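Local coordinates for Tol-Pal system protein TolB (Acinetobacter baumannii, PDB 7MX5), which is the periplasmic component of the Tol-Pal system, which probably helps the outer membrane invaginate during cell division and maintain its integrity, at residues 31-36 / 43-48; 188-193 / 204-209. One frame throughout, in Å; residues are numbered along the deposited sequence.

How the contacts relate
The two contacts sit on opposite sides of the chain's centre, about 43 Å apart between their centres, and share no helix or strand. Contact 1 belongs to the amino-terminal domain and joins a helix to the edge strand that follows it; contact 2 belongs to the beta-propeller and ties a hairpin loop to the outer strand of the same four-stranded blade. Both are partly buried, and in both a glutamate supplies the main polar group. Their chemistry differs: in 31-36 / 43-48 the carboxylate meets a serine hydroxyl and a water beside a small leucine-serine contact through their CB atoms, whereas in 188-193 / 204-209 it forms a two-pronged salt bridge with an arginine.

Contact 1 (31-36 / 43-48); sequences IVETDL and TSSSKN
Helix 31-36 runs nearly antiparallel to strand 43-45, at 155° and with 7.0 Å between the two short axes; Glu33 and Ser44 lie closest in the backbone, their CA atoms 5.7 Å apart. This is the second half of a beta-alpha-beta unit, in which strand 16-19 leads into helix 29-37 and the chain returns as strand 43-45, parallel to the first, at the edge of the mixed sheet of the amino-terminal domain. One turn further along the helix, Leu36 CB rests on Ser44 CB at 3.7 Å. A serine suits this spot: it is small enough to let the helix come close, and its OG, buried here, is bonded to the carbonyl of Ile17 on the adjoining strand. Glu33 needs length instead. With CG anti to the backbone N (chi1 178°) and the chain extended beyond it, the side chain reaches along the strand past Ser44, its CG 3.6 Å from Ser44 OG, and brings the carboxylate to the loop after the strand. Its two oxygens have separate tasks. OE2 accepts from a water, at 2.5 Å, that also donates to Ser44 O, a carbonyl further bonded by Asn37 at the helix end. OE1 takes the hydroxyl of the buried Ser46, whose OG donates at 2.6 Å from the syn side, 32° out of the carboxylate plane.

Contact 2 (188-193 / 204-209); sequences SFETKR and GTREVI
One blade of the TolB beta-propeller, the antiparallel sheet of strands 172-177, 183-188, 195-200 and 206-211, contains this contact: the loop between its second and third strands is joined to the outermost strand by Glu190 and Arg206. The side chains approach from opposite directions and meet end-on, the two terminal nitrogens, NH1 and NH2, each serving a different oxygen. Arg206 NH2 donates to Glu190 OE1 at 2.9 Å, nearly straight at 172°, and Arg206 NH1 donates to Glu190 OE2 at 3.0 Å. Both oxygens lie close to the guanidinium plane, but the carboxylate is turned 35° from it, so that OE1 is met from above its own plane. Arginine suits the task because a planar group with paired N-H donors fits a carboxylate; its long chain spans the gap from the outer strand, and the bend at chi3 (-73°) turns the guanidinium edge toward the carboxylate. Ser188 positions the glutamate from the end of its own strand. Its OG accepts from Glu190 N at 3.2 Å, forming an ST turn, and donates to the anti lone pair of Glu190 OE1 at 2.7 Å; OE1 thus has two donors, which should limit rotation of the carboxylate. Tyr197 on the intervening strand makes a cation-pi contact with Arg206, and Leu166 of the neighbouring blade touches both charged side chains. The whole is a salt bridge within one four-stranded antiparallel blade, the repeating element of a beta-propeller.

Contact 1 (31-36 / 43-48)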
ATOM      1  N   ILE A  31      15.000   2.248  13.970  1.00 48.25           N
ATOM      2  CA  ILE A  31      13.890   2.326  13.027  1.00 52.56           C
ATOM      3  C   ILE A  31      14.411   2.391  11.596  1.00 44.31           C
ATOM      4  O   ILE A  31      13.867   1.746  10.691  1.00 41.05           O
ATOM      5  CB  ILE A  31      12.995   3.534  13.360  1.00 42.87           C
ATOM      6  CG1 ILE A  31      12.300   3.329  14.707  1.00 43.22           C
ATOM      7  CG2 ILE A  31      11.972   3.768  12.258  1.00 34.54           C
ATOM      8  CD1 ILE A  31      11.596   4.566  15.226  1.00 35.73           C
ATOM      9  N   VAL A  32      15.478   3.162  11.370  1.00 41.69           N
ATOM     10  CA  VAL A  32      16.061   3.252  10.035  1.00 42.48           C
ATOM     11  C   VAL A  32      16.650   1.911   9.618  1.00 46.29           C
ATOM     12  O   VAL A  32      16.453   1.456   8.484  1.00 49.02           O
ATOM     13  CB  VAL A  32      17.116   4.372   9.990  1.00 38.88           C
ATOM     14  CG1 VAL A  32      17.815   4.393   8.639  1.00 35.57           C
ATOM     15  CG2 VAL A  32      16.473   5.718  10.287  1.00 46.67           C
ATOM     16  N   GLU A  33      17.380   1.257  10.525  1.00 42.04           N
ATOM     17  CA  GLU A  33      17.934  -0.059  10.227  1.00 45.86           C
ATOM     18  C   GLU A  33      16.835  -1.077   9.951  1.00 50.88           C
ATOM     19  O   GLU A  33      17.013  -1.974   9.119  1.00 43.11           O
ATOM     20  CB  GLU A  33      18.820  -0.523  11.384  1.00 51.54           C
ATOM     21  CG  GLU A  33      19.415  -1.910  11.211  1.00 56.51           C
ATOM     22  CD  GLU A  33      20.177  -2.368  12.438  1.00 54.44           C
ATOM     23  OE1 GLU A  33      20.328  -1.558  13.377  1.00 52.44           O
ATOM     24  OE2 GLU A  33      20.622  -3.534  12.467  1.00 57.17           O
ATOM     25  N   THR A  34      15.693  -0.949  10.629  1.00 44.73           N
ATOM     26  CA  THR A  34      14.579  -1.857  10.377  1.00 52.05           C
ATOM     27  C   THR A  34      13.921  -1.564   9.034  1.00 43.63           C
ATOM     28  O   THR A  34      13.535  -2.489   8.310  1.00 43.74           O
ATOM     29  CB  THR A  34      13.554  -1.759  11.507  1.00 50.92           C
ATOM     30  OG1 THR A  34      14.217  -1.907  12.769  1.00 51.63           O
ATOM     31  CG2 THR A  34      12.496  -2.842  11.362  1.00 40.75           C
ATOM     32  N   ASP A  35      13.784  -0.283   8.685  1.00 41.15           N
ATOM     33  CA  ASP A  35      13.197   0.076   7.397  1.00 49.13           C
ATOM     34  C   ASP A  35      14.059  -0.427   6.245  1.00 46.21           C
ATOM     35  O   ASP A  35      13.553  -1.034   5.295  1.00 45.18           O
ATOM     36  CB  ASP A  35      13.015   1.592   7.306  1.00 37.47           C
ATOM     37  CG  ASP A  35      11.926   2.109   8.224  1.00 43.17           C
ATOM     38  OD1 ASP A  35      11.026   1.324   8.588  1.00 46.82           O
ATOM     39  OD2 ASP A  35      11.971   3.306   8.577  1.00 40.32           O
ATOM     40  N   LEU A  36      15.371  -0.185   6.319  1.00 44.93           N
ATOM     41  CA  LEU A  36      16.267  -0.627   5.255  1.00 45.26           C
ATOM     42  C   LEU A  36      16.232  -2.140   5.084  1.00 41.54           C
ATOM     43  O   LEU A  36      16.389  -2.641   3.965  1.00 43.39           O
ATOM     44  CB  LEU A  36      17.692  -0.154   5.544  1.00 31.99           C
ATOM     45  CG  LEU A  36      17.922   1.358   5.490  1.00 44.73           C
ATOM     46  CD1 LEU A  36      19.398   1.675   5.316  1.00 35.71           C
ATOM     47  CD2 LEU A  36      17.101   1.991   4.376  1.00 44.76           C
ATOM     48  N   THR A  43      19.862  -4.969   2.739  1.00 46.10           N
ATOM     49  CA  THR A  43      19.931  -5.384   4.131  1.00 48.68           C
ATOM     50  C   THR A  43      20.781  -4.377   4.893  1.00 54.88           C
ATOM     51  O   THR A  43      21.605  -3.665   4.312  1.00 58.78           O
ATOM     52  CB  THR A  43      20.521  -6.794   4.281  1.00 42.63           C
ATOM     53  OG1 THR A  43      21.930  -6.756   4.021  1.00 54.15           O
ATOM     54  CG2 THR A  43      19.854  -7.765   3.318  1.00 54.63           C
ATOM     55  N   SER A  44      20.573  -4.315   6.207  1.00 56.24           N
ATOM     56  CA  SER A  44      21.262  -3.336   7.034  1.00 49.40           C
ATOM     57  C   SER A  44      21.595  -3.943   8.388  1.00 51.05           C
ATOM     58  O   SER A  44      20.914  -4.855   8.862  1.00 47.49           O
ATOM     59  CB  SER A  44      20.421  -2.067   7.217  1.00 36.34           C
ATOM     60  OG  SER A  44      21.079  -1.137   8.059  1.00 52.06           O
ATOM     61  N   SER A  45      22.652  -3.420   9.007  1.00 48.80           N
ATOM     62  CA  SER A  45      23.094  -3.901  10.307  1.00 53.75           C
ATOM     63  C   SER A  45      23.821  -2.781  11.037  1.00 60.22           C
ATOM     64  O   SER A  45      24.356  -1.855  10.423  1.00 63.32           O
ATOM     65  CB  SER A  45      24.001  -5.130  10.176  1.00 57.59           C
ATOM     66  OG  SER A  45      23.862  -5.984  11.298  1.00 73.10           O
ATOM     67  N   SER A  46      23.840  -2.884  12.368  1.00 58.00           N
ATOM     68  CA  SER A  46      24.472  -1.872  13.202  1.00 57.74           C
ATOM     69  C   SER A  46      25.297  -2.442  14.348  1.00 76.93           C
ATOM     70  O   SER A  46      25.928  -1.663  15.068  1.00 79.38           O
ATOM     71  CB  SER A  46      23.412  -0.919  13.779  1.00 65.31           C
ATOM     72  OG  SER A  46      22.576  -1.592  14.704  1.00 69.77           O
ATOM     73  N   LYS A  47      25.331  -3.760  14.531  1.00 85.97           N
ATOM     74  CA  LYS A  47      25.948  -4.341  15.718  1.00 88.40           C
ATOM     75  C   LYS A  47      27.382  -4.792  15.463  1.00 95.42           C
ATOM     76  O   LYS A  47      28.328  -4.178  15.966  1.00 96.47           O
ATOM     77  CB  LYS A  47      25.106  -5.512  16.225  1.00 93.65           C
ATOM     78  CG  LYS A  47      23.831  -5.082  16.934  1.00 99.40           C
ATOM     79  CD  LYS A  47      24.143  -4.211  18.139  1.00105.68           C
ATOM     80  CE  LYS A  47      23.021  -4.255  19.163  1.00108.07           C
ATOM     81  NZ  LYS A  47      22.755  -2.913  19.750  1.00103.31           N
ATOM     82  N   ASN A  48      27.556  -5.867  14.693  1.00 96.19           N
ATOM     83  CA  ASN A  48      28.883  -6.428  14.427  1.00 98.02           C
ATOM     84  C   ASN A  48      29.590  -5.577  13.369  1.00 94.06           C
ATOM     85  O   ASN A  48      29.814  -5.986  12.228  1.00 91.20           O
ATOM     86  CB  ASN A  48      28.769  -7.883  13.993  1.00 94.35           C
ATOM     87  CG  ASN A  48      28.483  -8.816  15.153  1.00105.02           C
ATOM     88  OD1 ASN A  48      28.588  -8.429  16.317  1.00112.18           O
ATOM     89  ND2 ASN A  48      28.118 -10.054  14.841  1.00108.63           N
TER
HETATM   90  O   HOH W   1      19.838  -5.654  11.335  1.00 53.01           O

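Contact 2 (188-193 / 204-209)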
ATOM      1  N   SER A 188     -20.338   1.341   4.641  1.00 47.05           N
ATOM      2  CA  SER A 188     -20.723   1.020   6.006  1.00 48.93           C
ATOM      3  C   SER A 188     -22.153   0.506   6.040  1.00 39.34           C
ATOM      4  O   SER A 188     -23.015   0.983   5.295  1.00 33.83           O
ATOM      5  CB  SER A 188     -20.587   2.240   6.921  1.00 52.29           C
ATOM      6  OG  SER A 188     -21.043   1.946   8.231  1.00 52.52           O
ATOM      7  N   PHE A 189     -22.394  -0.474   6.911  1.00 47.43           N
ATOM      8  CA  PHE A 189     -23.729  -1.003   7.156  1.00 46.88           C
ATOM      9  C   PHE A 189     -24.206  -0.705   8.574  1.00 56.82           C
ATOM     10  O   PHE A 189     -25.117  -1.379   9.067  1.00 64.40           O
ATOM     11  CB  PHE A 189     -23.767  -2.511   6.894  1.00 44.94           C
ATOM     12  CG  PHE A 189     -23.583  -2.888   5.448  1.00 49.51           C
ATOM     13  CD1 PHE A 189     -22.343  -2.780   4.838  1.00 51.38           C
ATOM     14  CD2 PHE A 189     -24.650  -3.363   4.703  1.00 47.46           C
ATOM     15  CE1 PHE A 189     -22.174  -3.129   3.511  1.00 41.00           C
ATOM     16  CE2 PHE A 189     -24.486  -3.717   3.376  1.00 56.72           C
ATOM     17  CZ  PHE A 189     -23.245  -3.600   2.779  1.00 52.05           C
ATOM     18  N   GLU A 190     -23.603   0.289   9.240  1.00 56.72           N
ATOM     19  CA  GLU A 190     -24.009   0.639  10.599  1.00 63.44           C
ATOM     20  C   GLU A 190     -25.505   0.914  10.678  1.00 61.25           C
ATOM     21  O   GLU A 190     -26.142   0.618  11.695  1.00 69.37           O
ATOM     22  CB  GLU A 190     -23.201   1.841  11.101  1.00 52.46           C
ATOM     23  CG  GLU A 190     -23.535   3.168  10.434  1.00 59.91           C
ATOM     24  CD  GLU A 190     -22.430   4.193  10.592  1.00 61.17           C
ATOM     25  OE1 GLU A 190     -21.356   4.014   9.979  1.00 43.76           O
ATOM     26  OE2 GLU A 190     -22.634   5.180  11.332  1.00 69.98           O
ATOM     27  N   THR A 191     -26.076   1.477   9.620  1.00 67.18           N
ATOM     28  CA  THR A 191     -27.502   1.396   9.357  1.00 70.64           C
ATOM     29  C   THR A 191     -27.715   0.340   8.282  1.00 74.85           C
ATOM     30  O   THR A 191     -26.890   0.197   7.375  1.00 81.38           O
ATOM     31  CB  THR A 191     -28.069   2.743   8.907  1.00 73.96           C
ATOM     32  OG1 THR A 191     -27.914   2.880   7.489  1.00 72.27           O
ATOM     33  CG2 THR A 191     -27.350   3.887   9.608  1.00 64.60           C
ATOM     34  N   LYS A 192     -28.816  -0.405   8.400  1.00 77.85           N
ATOM     35  CA  LYS A 192     -29.100  -1.563   7.555  1.00 86.22           C
ATOM     36  C   LYS A 192     -28.794  -1.324   6.081  1.00 83.10           C
ATOM     37  O   LYS A 192     -28.193  -2.179   5.421  1.00 80.23           O
ATOM     38  CB  LYS A 192     -30.565  -1.976   7.715  1.00 90.59           C
ATOM     39  CG  LYS A 192     -30.822  -3.455   7.496  1.00 90.97           C
ATOM     40  CD  LYS A 192     -31.498  -3.694   6.157  1.00 82.46           C
ATOM     41  CE  LYS A 192     -31.999  -5.123   6.037  1.00 91.31           C
ATOM     42  NZ  LYS A 192     -30.949  -6.036   5.510  1.00 98.52           N
ATOM     43  N   ARG A 193     -29.188  -0.171   5.563  1.00 87.44           N
ATOM     44  CA  ARG A 193     -28.963   0.125   4.153  1.00 83.32           C
ATOM     45  C   ARG A 193     -27.517   0.559   3.935  1.00 81.41           C
ATOM     46  O   ARG A 193     -27.034   1.456   4.633  1.00 77.31           O
ATOM     47  CB  ARG A 193     -29.923   1.210   3.680  1.00 82.33           C
ATOM     48  CG  ARG A 193     -31.357   0.725   3.528  1.00 94.73           C
ATOM     49  CD  ARG A 193     -32.233   1.765   2.854  1.00 99.67           C
ATOM     50  NE  ARG A 193     -31.452   2.854   2.282  1.00 89.77           N
ATOM     51  CZ  ARG A 193     -31.909   4.085   2.097  1.00 87.42           C
ATOM     52  NH1 ARG A 193     -33.147   4.419   2.429  1.00 82.93           N
ATOM     53  NH2 ARG A 193     -31.106   5.003   1.567  1.00 91.01           N
ATOM     54  N   GLY A 204     -12.007  15.096  10.963  1.00 57.62           N
ATOM     55  CA  GLY A 204     -12.765  13.943  11.412  1.00 51.83           C
ATOM     56  C   GLY A 204     -14.052  13.749  10.635  1.00 47.95           C
ATOM     57  O   GLY A 204     -14.397  12.624  10.262  1.00 64.28           O
ATOM     58  N   THR A 205     -14.740  14.861  10.361  1.00 48.71           N
ATOM     59  CA  THR A 205     -16.098  14.858   9.829  1.00 57.74           C
ATOM     60  C   THR A 205     -16.253  13.936   8.621  1.00 49.67           C
ATOM     61  O   THR A 205     -15.320  13.741   7.835  1.00 37.86           O
ATOM     62  CB  THR A 205     -16.498  16.281   9.438  1.00 43.62           C
ATOM     63  OG1 THR A 205     -15.635  16.743   8.391  1.00 52.37           O
ATOM     64  CG2 THR A 205     -16.381  17.214  10.633  1.00 51.92           C
ATOM     65  N   ARG A 206     -17.455  13.383   8.473  1.00 35.95           N
ATOM     66  CA  ARG A 206     -17.825  12.518   7.358  1.00 42.80           C
ATOM     67  C   ARG A 206     -19.050  13.089   6.649  1.00 42.77           C
ATOM     68  O   ARG A 206     -19.630  14.094   7.069  1.00 52.10           O
ATOM     69  CB  ARG A 206     -18.112  11.088   7.832  1.00 40.76           C
ATOM     70  CG  ARG A 206     -19.503  10.915   8.425  1.00 54.72           C
ATOM     71  CD  ARG A 206     -19.578   9.765   9.411  1.00 46.26           C
ATOM     72  NE  ARG A 206     -19.540   8.442   8.803  1.00 52.93           N
ATOM     73  CZ  ARG A 206     -20.155   7.382   9.309  1.00 52.05           C
ATOM     74  NH1 ARG A 206     -20.867   7.461  10.422  1.00 37.99           N
ATOM     75  NH2 ARG A 206     -20.053   6.213   8.683  1.00 52.93           N
ATOM     76  N   GLU A 207     -19.446  12.426   5.564  1.00 43.71           N
ATOM     77  CA  GLU A 207     -20.648  12.786   4.825  1.00 42.96           C
ATOM     78  C   GLU A 207     -21.060  11.603   3.961  1.00 46.31           C
ATOM     79  O   GLU A 207     -20.213  10.849   3.475  1.00 46.51           O
ATOM     80  CB  GLU A 207     -20.432  14.032   3.960  1.00 46.89           C
ATOM     81  CG  GLU A 207     -19.349  13.877   2.906  1.00 47.46           C
ATOM     82  CD  GLU A 207     -19.461  14.906   1.800  1.00 52.46           C
ATOM     83  OE1 GLU A 207     -20.600  15.235   1.405  1.00 56.47           O
ATOM     84  OE2 GLU A 207     -18.411  15.384   1.322  1.00 64.76           O
ATOM     85  N   VAL A 208     -22.367  11.447   3.779  1.00 44.54           N
ATOM     86  CA  VAL A 208     -22.896  10.353   2.971  1.00 36.97           C
ATOM     87  C   VAL A 208     -22.758  10.718   1.500  1.00 43.90           C
ATOM     88  O   VAL A 208     -23.335  11.705   1.034  1.00 36.92           O
ATOM     89  CB  VAL A 208     -24.357  10.050   3.326  1.00 46.37           C
ATOM     90  CG1 VAL A 208     -24.982   9.161   2.261  1.00 46.36           C
ATOM     91  CG2 VAL A 208     -24.431   9.376   4.673  1.00 55.23           C
ATOM     92  N   ILE A 209     -21.989   9.918   0.765  1.00 48.96           N
ATOM     93  CA  ILE A 209     -21.863  10.126  -0.670  1.00 41.73           C
ATOM     94  C   ILE A 209     -23.079   9.567  -1.398  1.00 41.58           C
ATOM     95  O   ILE A 209     -23.735  10.272  -2.174  1.00 37.02           O
ATOM     96  CB  ILE A 209     -20.552   9.503  -1.182  1.00 45.36           C
ATOM     97  CG1 ILE A 209     -19.355  10.362  -0.766  1.00 34.20           C
ATOM     98  CG2 ILE A 209     -20.591   9.365  -2.677  1.00 49.55           C
ATOM     99  CD1 ILE A 209     -19.418  11.785  -1.276  1.00 35.79           C
TER